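Local atomic coordinates of sugar ABC transporter, periplasmic sugar-binding protein (Caulobacter crescentus, PDB entry 4IRX), a protein that binds myo-inositol in the periplasm as the solute-binding component of an ABC transporter, probably handing it on for uptake. Residues A[155-160]-A[164-169]; A[122-127]-A[195-200]. All coordinates share one frame; numbering follows the deposited sequence. Where two conformers were deposited one is given.

Contact 1 of 2, residues A[155-160]-A[164-169]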
ATOM      1  N   ASP A 155      14.135  10.556  -4.120  1.00 11.10           N
ATOM      2  CA  ASP A 155      14.941  11.351  -3.179  1.00 14.04           C
ATOM      3  C   ASP A 155      16.270  10.645  -2.863  1.00  9.27           C
ATOM      4  O   ASP A 155      17.339  11.258  -2.932  1.00 12.18           O
ATOM      5  CB  ASP A 155      14.222  11.568  -1.840  1.00 12.53           C
ATOM      6  CG  ASP A 155      13.023  12.515  -1.920  1.00 15.35           C
ATOM      7  OD1 ASP A 155      12.873  13.256  -2.906  1.00 19.41           O
ATOM      8  OD2 ASP A 155      12.203  12.477  -0.959  1.00 19.83           O
ATOM      9  N   GLY A 156      16.202   9.352  -2.542  1.00  8.20           N
ATOM     10  CA  GLY A 156      17.392   8.645  -2.122  1.00  8.23           C
ATOM     11  C   GLY A 156      18.358   8.409  -3.268  1.00 10.44           C
ATOM     12  O   GLY A 156      19.571   8.533  -3.086  1.00 11.19           O
ATOM     13  N   LEU A 157      17.834   8.091  -4.449  1.00 11.17           N
ATOM     14  CA  LEU A 157      18.714   7.903  -5.589  1.00  9.06           C
ATOM     15  C   LEU A 157      19.303   9.225  -6.121  1.00 10.58           C
ATOM     16  O   LEU A 157      20.457   9.246  -6.544  1.00 11.68           O
ATOM     17  CB  LEU A 157      18.015   7.107  -6.710  1.00  8.84           C
ATOM     18  CG  LEU A 157      17.542   5.714  -6.246  1.00  8.17           C
ATOM     19  CD1 LEU A 157      16.894   4.969  -7.412  1.00 11.71           C
ATOM     20  CD2 LEU A 157      18.697   4.908  -5.634  1.00 11.76           C
ATOM     21  N   ALA A 158      18.539  10.320  -6.070  1.00  9.80           N
ATOM     22  CA  ALA A 158      19.058  11.631  -6.448  1.00  9.07           C
ATOM     23  C   ALA A 158      20.179  12.002  -5.490  1.00 11.40           C
ATOM     24  O   ALA A 158      21.200  12.558  -5.897  1.00 10.47           O
ATOM     25  CB  ALA A 158      17.977  12.671  -6.404  1.00  9.06           C
ATOM     26  N   ALA A 159      19.989  11.674  -4.212  1.00 11.73           N
ATOM     27  CA  ALA A 159      21.020  11.966  -3.216  1.00 11.69           C
ATOM     28  C   ALA A 159      22.289  11.189  -3.469  1.00 14.47           C
ATOM     29  O   ALA A 159      23.394  11.668  -3.204  1.00 18.68           O
ATOM     30  CB  ALA A 159      20.506  11.641  -1.831  1.00 10.25           C
ATOM     31  N   GLY A 160      22.144   9.973  -3.991  1.00 14.11           N
ATOM     32  CA  GLY A 160      23.294   9.176  -4.356  1.00 13.56           C
ATOM     33  C   GLY A 160      24.045   9.718  -5.559  1.00 10.72           C
ATOM     34  O   GLY A 160      25.268   9.561  -5.663  1.00 14.85           O
ATOM     35  N   PHE A 164      23.812   6.397  -9.719  1.00 11.56           N
ATOM     36  CA  PHE A 164      22.630   5.576  -9.414  1.00  8.60           C
ATOM     37  C   PHE A 164      21.594   5.831 -10.476  1.00 11.14           C
ATOM     38  O   PHE A 164      20.908   6.849 -10.444  1.00 13.55           O
ATOM     39  CB  PHE A 164      22.117   5.883  -8.018  1.00  8.92           C
ATOM     40  CG  PHE A 164      23.117   5.535  -6.970  1.00 10.60           C
ATOM     41  CD1 PHE A 164      23.163   4.263  -6.438  1.00  9.28           C
ATOM     42  CD2 PHE A 164      24.098   6.453  -6.587  1.00 12.18           C
ATOM     43  CE1 PHE A 164      24.132   3.910  -5.513  1.00 10.99           C
ATOM     44  CE2 PHE A 164      25.079   6.103  -5.649  1.00 10.71           C
ATOM     45  CZ  PHE A 164      25.097   4.834  -5.115  1.00 11.89           C
ATOM     46  N   LYS A 165      21.486   4.934 -11.446  1.00  9.78           N
ATOM     47  CA  LYS A 165      20.659   5.228 -12.606  1.00 10.95           C
ATOM     48  C   LYS A 165      19.305   4.564 -12.546  1.00 11.22           C
ATOM     49  O   LYS A 165      19.206   3.351 -12.363  1.00 14.24           O
ATOM     50  CB  LYS A 165      21.383   4.819 -13.878  1.00 15.91           C
ATOM     51  CG  LYS A 165      22.722   5.563 -14.011  1.00 21.01           C
ATOM     52  CD  LYS A 165      23.431   5.371 -15.340  1.00 31.80           C
ATOM     53  CE  LYS A 165      24.803   6.042 -15.291  1.00 25.21           C
ATOM     54  NZ  LYS A 165      24.737   7.531 -15.172  1.00 22.99           N
ATOM     55  N   ILE A 166      18.251   5.361 -12.699  1.00 10.02           N
ATOM     56  CA  ILE A 166      16.916   4.796 -12.861  1.00  9.63           C
ATOM     57  C   ILE A 166      16.762   4.522 -14.346  1.00 10.71           C
ATOM     58  O   ILE A 166      16.475   5.428 -15.125  1.00 13.18           O
ATOM     59  CB  ILE A 166      15.801   5.711 -12.322  1.00  9.68           C
ATOM     60  CG1 ILE A 166      16.006   5.983 -10.828  1.00 11.39           C
ATOM     61  CG2 ILE A 166      14.444   5.056 -12.538  1.00 10.90           C
ATOM     62  CD1 ILE A 166      14.935   6.896 -10.195  1.00 14.31           C
ATOM     63  N   VAL A 167      17.021   3.272 -14.727  1.00  9.88           N
ATOM     64  CA  VAL A 167      17.042   2.897 -16.140  1.00 11.19           C
ATOM     65  C   VAL A 167      15.649   2.924 -16.740  1.00 16.51           C
ATOM     66  O   VAL A 167      15.467   3.398 -17.864  1.00 18.74           O
ATOM     67  CB  VAL A 167      17.767   1.572 -16.337  1.00 13.11           C
ATOM     68  CG1 VAL A 167      19.224   1.724 -16.004  1.00 16.06           C
ATOM     69  CG2 VAL A 167      17.186   0.532 -15.436  1.00 22.44           C
ATOM     70  N   THR A 168      14.654   2.454 -15.986  1.00 13.08           N
ATOM     71  CA  THR A 168      13.275   2.704 -16.365  0.56 12.73           C
ATOM     72  C   THR A 168      12.391   2.632 -15.131  1.00 11.97           C
ATOM     73  O   THR A 168      12.732   2.018 -14.124  1.00 12.22           O
ATOM     74  CB  THR A 168      12.795   1.758 -17.484  0.56 18.80           C
ATOM     75  OG1 THR A 168      11.471   2.120 -17.892  0.56 11.67           O
ATOM     76  CG2 THR A 168      12.811   0.339 -17.019  0.56 14.76           C
ATOM     77  N   GLU A 169      11.292   3.367 -15.194  1.00 12.33           N
ATOM     78  CA  GLU A 169      10.304   3.370 -14.120  1.00 11.73           C
ATOM     79  C   GLU A 169       8.948   3.130 -14.772  1.00 13.51           C
ATOM     80  O   GLU A 169       8.548   3.898 -15.666  1.00 15.83           O
ATOM     81  CB  GLU A 169      10.360   4.707 -13.379  1.00 15.19           C
ATOM     82  CG  GLU A 169       9.324   4.903 -12.280  1.00 14.54           C
ATOM     83  CD  GLU A 169       9.573   6.183 -11.492  1.00 20.94           C
ATOM     84  OE1 GLU A 169      10.703   6.374 -10.973  1.00 23.00           O
ATOM     85  OE2 GLU A 169       8.644   7.015 -11.415  1.00 23.67           O
TER

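Contact 2 of 2, residues A[122-127]-A[195-200]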
ATOM      1  N   ASP A 122      17.833   4.124   0.037  1.00  8.32           N
ATOM      2  CA  ASP A 122      18.992   4.224   0.930  1.00 10.49           C
ATOM      3  C   ASP A 122      19.688   2.876   0.997  1.00  9.72           C
ATOM      4  O   ASP A 122      20.920   2.814   1.037  1.00 11.33           O
ATOM      5  CB  ASP A 122      18.618   4.731   2.338  1.00 10.74           C
ATOM      6  CG  ASP A 122      18.337   6.227   2.383  1.00 12.00           C
ATOM      7  OD1 ASP A 122      18.637   6.955   1.415  1.00 13.95           O
ATOM      8  OD2 ASP A 122      17.771   6.669   3.412  1.00 17.24           O
ATOM      9  N   TRP A 123      18.911   1.801   0.982  1.00  9.53           N
ATOM     10  CA  TRP A 123      19.486   0.468   0.895  1.00  9.37           C
ATOM     11  C   TRP A 123      20.333   0.294  -0.364  1.00 10.47           C
ATOM     12  O   TRP A 123      21.438  -0.289  -0.320  1.00 10.11           O
ATOM     13  CB  TRP A 123      18.408  -0.642   0.997  1.00 10.43           C
ATOM     14  CG  TRP A 123      19.001  -2.021   0.877  1.00 11.34           C
ATOM     15  CD1 TRP A 123      19.427  -2.837   1.880  1.00 16.16           C
ATOM     16  CD2 TRP A 123      19.265  -2.709  -0.347  1.00 16.41           C
ATOM     17  NE1 TRP A 123      19.941  -4.007   1.350  1.00 17.80           N
ATOM     18  CE2 TRP A 123      19.846  -3.953  -0.017  1.00 17.41           C
ATOM     19  CE3 TRP A 123      19.061  -2.398  -1.690  1.00 17.22           C
ATOM     20  CZ2 TRP A 123      20.230  -4.887  -0.996  1.00 17.21           C
ATOM     21  CZ3 TRP A 123      19.438  -3.331  -2.664  1.00 20.22           C
ATOM     22  CH2 TRP A 123      20.011  -4.554  -2.305  1.00 20.08           C
ATOM     23  N   VAL A 124      19.822   0.766  -1.497  1.00  8.45           N
ATOM     24  CA  VAL A 124      20.570   0.674  -2.749  1.00  9.34           C
ATOM     25  C   VAL A 124      21.892   1.449  -2.629  1.00 10.63           C
ATOM     26  O   VAL A 124      22.951   0.944  -2.994  1.00 10.08           O
ATOM     27  CB  VAL A 124      19.759   1.214  -3.958  1.00  8.03           C
ATOM     28  CG1 VAL A 124      20.625   1.200  -5.211  1.00 10.76           C
ATOM     29  CG2 VAL A 124      18.475   0.385  -4.134  1.00 12.81           C
ATOM     30  N   VAL A 125      21.824   2.673  -2.100  1.00 10.85           N
ATOM     31  CA  VAL A 125      23.006   3.521  -2.043  1.00 12.10           C
ATOM     32  C   VAL A 125      24.042   2.925  -1.090  1.00 11.59           C
ATOM     33  O   VAL A 125      25.237   2.953  -1.356  1.00 12.03           O
ATOM     34  CB  VAL A 125      22.630   4.963  -1.692  1.00 10.30           C
ATOM     35  CG1 VAL A 125      23.901   5.813  -1.507  1.00 15.11           C
ATOM     36  CG2 VAL A 125      21.773   5.534  -2.787  1.00 12.53           C
ATOM     37  N   LYS A 126      23.592   2.313  -0.003  1.00  9.61           N
ATOM     38  CA  LYS A 126      24.525   1.691   0.937  1.00 10.97           C
ATOM     39  C   LYS A 126      25.153   0.432   0.341  1.00 13.80           C
ATOM     40  O   LYS A 126      26.344   0.156   0.529  1.00 13.52           O
ATOM     41  CB  LYS A 126      23.820   1.364   2.255  1.00 17.45           C
ATOM     42  CG  LYS A 126      24.615   0.436   3.169  1.00 18.61           C
ATOM     43  CD  LYS A 126      23.911   0.261   4.506  1.00 34.86           C
ATOM     44  CE  LYS A 126      24.620  -0.764   5.376  1.00 47.05           C
ATOM     45  NZ  LYS A 126      23.868  -1.008   6.643  1.00 46.96           N
ATOM     46  N   THR A 127      24.347  -0.328  -0.392  1.00 11.17           N
ATOM     47  CA  THR A 127      24.753  -1.625  -0.927  1.00 11.52           C
ATOM     48  C   THR A 127      25.607  -1.495  -2.184  1.00 10.54           C
ATOM     49  O   THR A 127      26.435  -2.357  -2.478  1.00 11.52           O
ATOM     50  CB  THR A 127      23.483  -2.482  -1.195  1.00 12.14           C
ATOM     51  OG1 THR A 127      22.792  -2.647   0.048  1.00 13.70           O
ATOM     52  CG2 THR A 127      23.819  -3.852  -1.786  1.00 15.49           C
ATOM     53  N   PRO A 195      19.832  -4.975 -14.946  1.00 10.46           N
ATOM     54  CA  PRO A 195      19.856  -4.088 -13.787  1.00 11.54           C
ATOM     55  C   PRO A 195      20.463  -4.786 -12.587  1.00 11.22           C
ATOM     56  O   PRO A 195      20.460  -6.026 -12.456  1.00 13.32           O
ATOM     57  CB  PRO A 195      18.368  -3.812 -13.525  1.00 14.32           C
ATOM     58  CG  PRO A 195      17.681  -5.077 -14.032  1.00 14.66           C
ATOM     59  CD  PRO A 195      18.478  -5.492 -15.239  1.00 13.90           C
ATOM     60  N   ASP A 196      20.970  -3.979 -11.674  1.00  8.73           N
ATOM     61  CA  ASP A 196      21.426  -4.494 -10.398  1.00 10.33           C
ATOM     62  C   ASP A 196      20.288  -4.736  -9.421  1.00  8.62           C
ATOM     63  O   ASP A 196      20.311  -5.662  -8.629  1.00  9.46           O
ATOM     64  CB  ASP A 196      22.401  -3.492  -9.761  1.00 11.18           C
ATOM     65  CG  ASP A 196      23.668  -3.359 -10.548  1.00 12.86           C
ATOM     66  OD1 ASP A 196      24.423  -4.353 -10.546  1.00 13.82           O
ATOM     67  OD2 ASP A 196      23.919  -2.297 -11.179  1.00 11.97           O
ATOM     68  N   VAL A 197      19.290  -3.861  -9.458  1.00  8.66           N
ATOM     69  CA  VAL A 197      18.224  -3.860  -8.475  1.00  8.23           C
ATOM     70  C   VAL A 197      16.910  -3.557  -9.169  1.00  8.68           C
ATOM     71  O   VAL A 197      16.846  -2.683 -10.028  1.00 10.04           O
ATOM     72  CB  VAL A 197      18.452  -2.785  -7.385  1.00 10.06           C
ATOM     73  CG1 VAL A 197      17.261  -2.726  -6.366  1.00 13.56           C
ATOM     74  CG2 VAL A 197      19.783  -3.002  -6.688  1.00 12.69           C
ATOM     75  N   ILE A 198      15.887  -4.331  -8.819  1.00  8.71           N
ATOM     76  CA  ILE A 198      14.508  -4.039  -9.205  1.00  7.93           C
ATOM     77  C   ILE A 198      13.769  -3.690  -7.904  1.00 10.49           C
ATOM     78  O   ILE A 198      13.533  -4.550  -7.035  1.00 11.63           O
ATOM     79  CB  ILE A 198      13.844  -5.257  -9.893  1.00  8.98           C
ATOM     80  CG1 ILE A 198      14.712  -5.733 -11.050  1.00 11.66           C
ATOM     81  CG2 ILE A 198      12.492  -4.861 -10.434  1.00 12.25           C
ATOM     82  CD1 ILE A 198      14.198  -6.980 -11.755  1.00 13.05           C
ATOM     83  N   LEU A 199      13.401  -2.424  -7.781  1.00  9.63           N
ATOM     84  CA  LEU A 199      12.629  -1.946  -6.636  1.00 10.05           C
ATOM     85  C   LEU A 199      11.152  -2.027  -6.977  1.00  8.48           C
ATOM     86  O   LEU A 199      10.676  -1.334  -7.884  1.00 10.57           O
ATOM     87  CB  LEU A 199      12.997  -0.488  -6.304  1.00 11.89           C
ATOM     88  CG  LEU A 199      14.407  -0.155  -5.814  1.00 15.00           C
ATOM     89  CD1 LEU A 199      14.527   1.308  -5.421  1.00 12.52           C
ATOM     90  CD2 LEU A 199      14.785  -1.029  -4.615  1.00 15.57           C
ATOM     91  N   CYS A 200      10.435  -2.901  -6.277  1.00  9.12           N
ATOM     92  CA  CYS A 200       9.021  -3.119  -6.540  1.00 12.09           C
ATOM     93  C   CYS A 200       8.221  -2.568  -5.382  1.00 10.94           C
ATOM     94  O   CYS A 200       8.501  -2.882  -4.221  1.00 12.93           O
ATOM     95  CB  CYS A 200       8.740  -4.608  -6.678  1.00  9.96           C
ATOM     96  SG  CYS A 200       9.598  -5.361  -8.048  1.00 13.18           S
TER

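Contact 1 of 2, residues A[155-160]-A[164-169]
Leu157 reaches off the last turns of its helix and touches the strand with both methyls. Its CD1 lies 3.7 Å from CG1 of Ile166, the two side chains meeting at a slant, and Ile166 CD1 is 3.9 Å from the same methyl. The other methyl, CD2, makes a looser approach, 4.3 Å from CB of Phe164. With CG anti to the carbonyl carbon (chi1 -59°), Leu157 sends both branches toward the strand. Phe164 makes the second half of the contact, and its partner is backbone: the ring lies against Gly160 so that CD2 is 3.4 Å from C of Gly160, while CE2 is 3.5 Å from O of Gly160. The approach to the ring is oblique. Gly160 leaves room for it, since a CB there would fall only 2.6 Å from CD2 of Phe164. The axes of segments 155-160 and 164-169 come within 8.0 Å, inclined at 133°, and all that passes between them is van der Waals contact.

Further out, the ring of Phe164 also rests on Val125 of helix 113-127, and Leu157 touches Ala121 and Val134. With an alanine in place of Phe164, the turn at Gly160 and Val125 would lose their shared aromatic neighbour, and a gap would probably open where the two helices and the strand come together. The strand itself is held by backbone bonds of Lys165, Val167 and Thr168 to strand 132-138, and Glu169 OE1 bonds to His154 NE2 back on the helix. Only three residues link the segments, which makes this the tight helix-to-strand return of a beta-alpha-beta unit, strand 132-138, helix 144-160, strand 164-171, ending at the sheet edge of one lobe of the periplasmic binding protein fold.

Contact 2 of 2, residues A[122-127]-A[195-200]
Val124 puts one methyl between two strand residues: its CG2 is 4.0 Å from CG1 of Val197 and equally 4.0 Å from CD2 of Leu199. The two valines meet tip to tip, whereas Leu199 comes in at a slant. This is the close, buried part of the contact, and Val134 of the neighbouring strand also packs on Val124.

The partly exposed Trp123 makes a sparser contact. With CG anti to its own N (chi1 179°), it sends its indole across toward Val197, where a single atom of the ring edge arrives, CZ3 lying 4.1 Å from CG2 of Val197. Over the centre of one ring face sits Thr127 OG1, 3.2 Å above the plane; it donates a 2.7 Å hydrogen bond to Trp123 O, which also accepts from Thr127 N on the opposite face of the carbonyl plane. Beyond this contact the indole also touches Lys224 and Ile226 of strand 224-226.

The axes of 122-127 and 197-200 stay 10.8 Å apart, nearly antiparallel at 165°. Ile198 and Cys200 face helix 203-215 instead, so strand 197-200 is covered by helices on both faces, as in the alpha/beta/alpha sandwich of a periplasmic binding protein lobe.

Overall arrangement
From the N terminus, the chain enters this lobe on helix 113-127, which carries the first half of contact 2. It then runs through strand 132-138 and helix 144-160, turns back sharply at contact 1 into strand 164-171, and passes helix 176-189 before strand 197-200 closes contact 2. Contact 1 is thus a short loop nested within the long one. Strand 132-138 separates strands 164-171 and 197-200 in the parallel sheet, so the two contacts fix helices to strands flanking it. They also meet directly: Gly156 O lies 3.7 Å from Val125 CG2, joining helix 113-127 to the beta-alpha-beta unit.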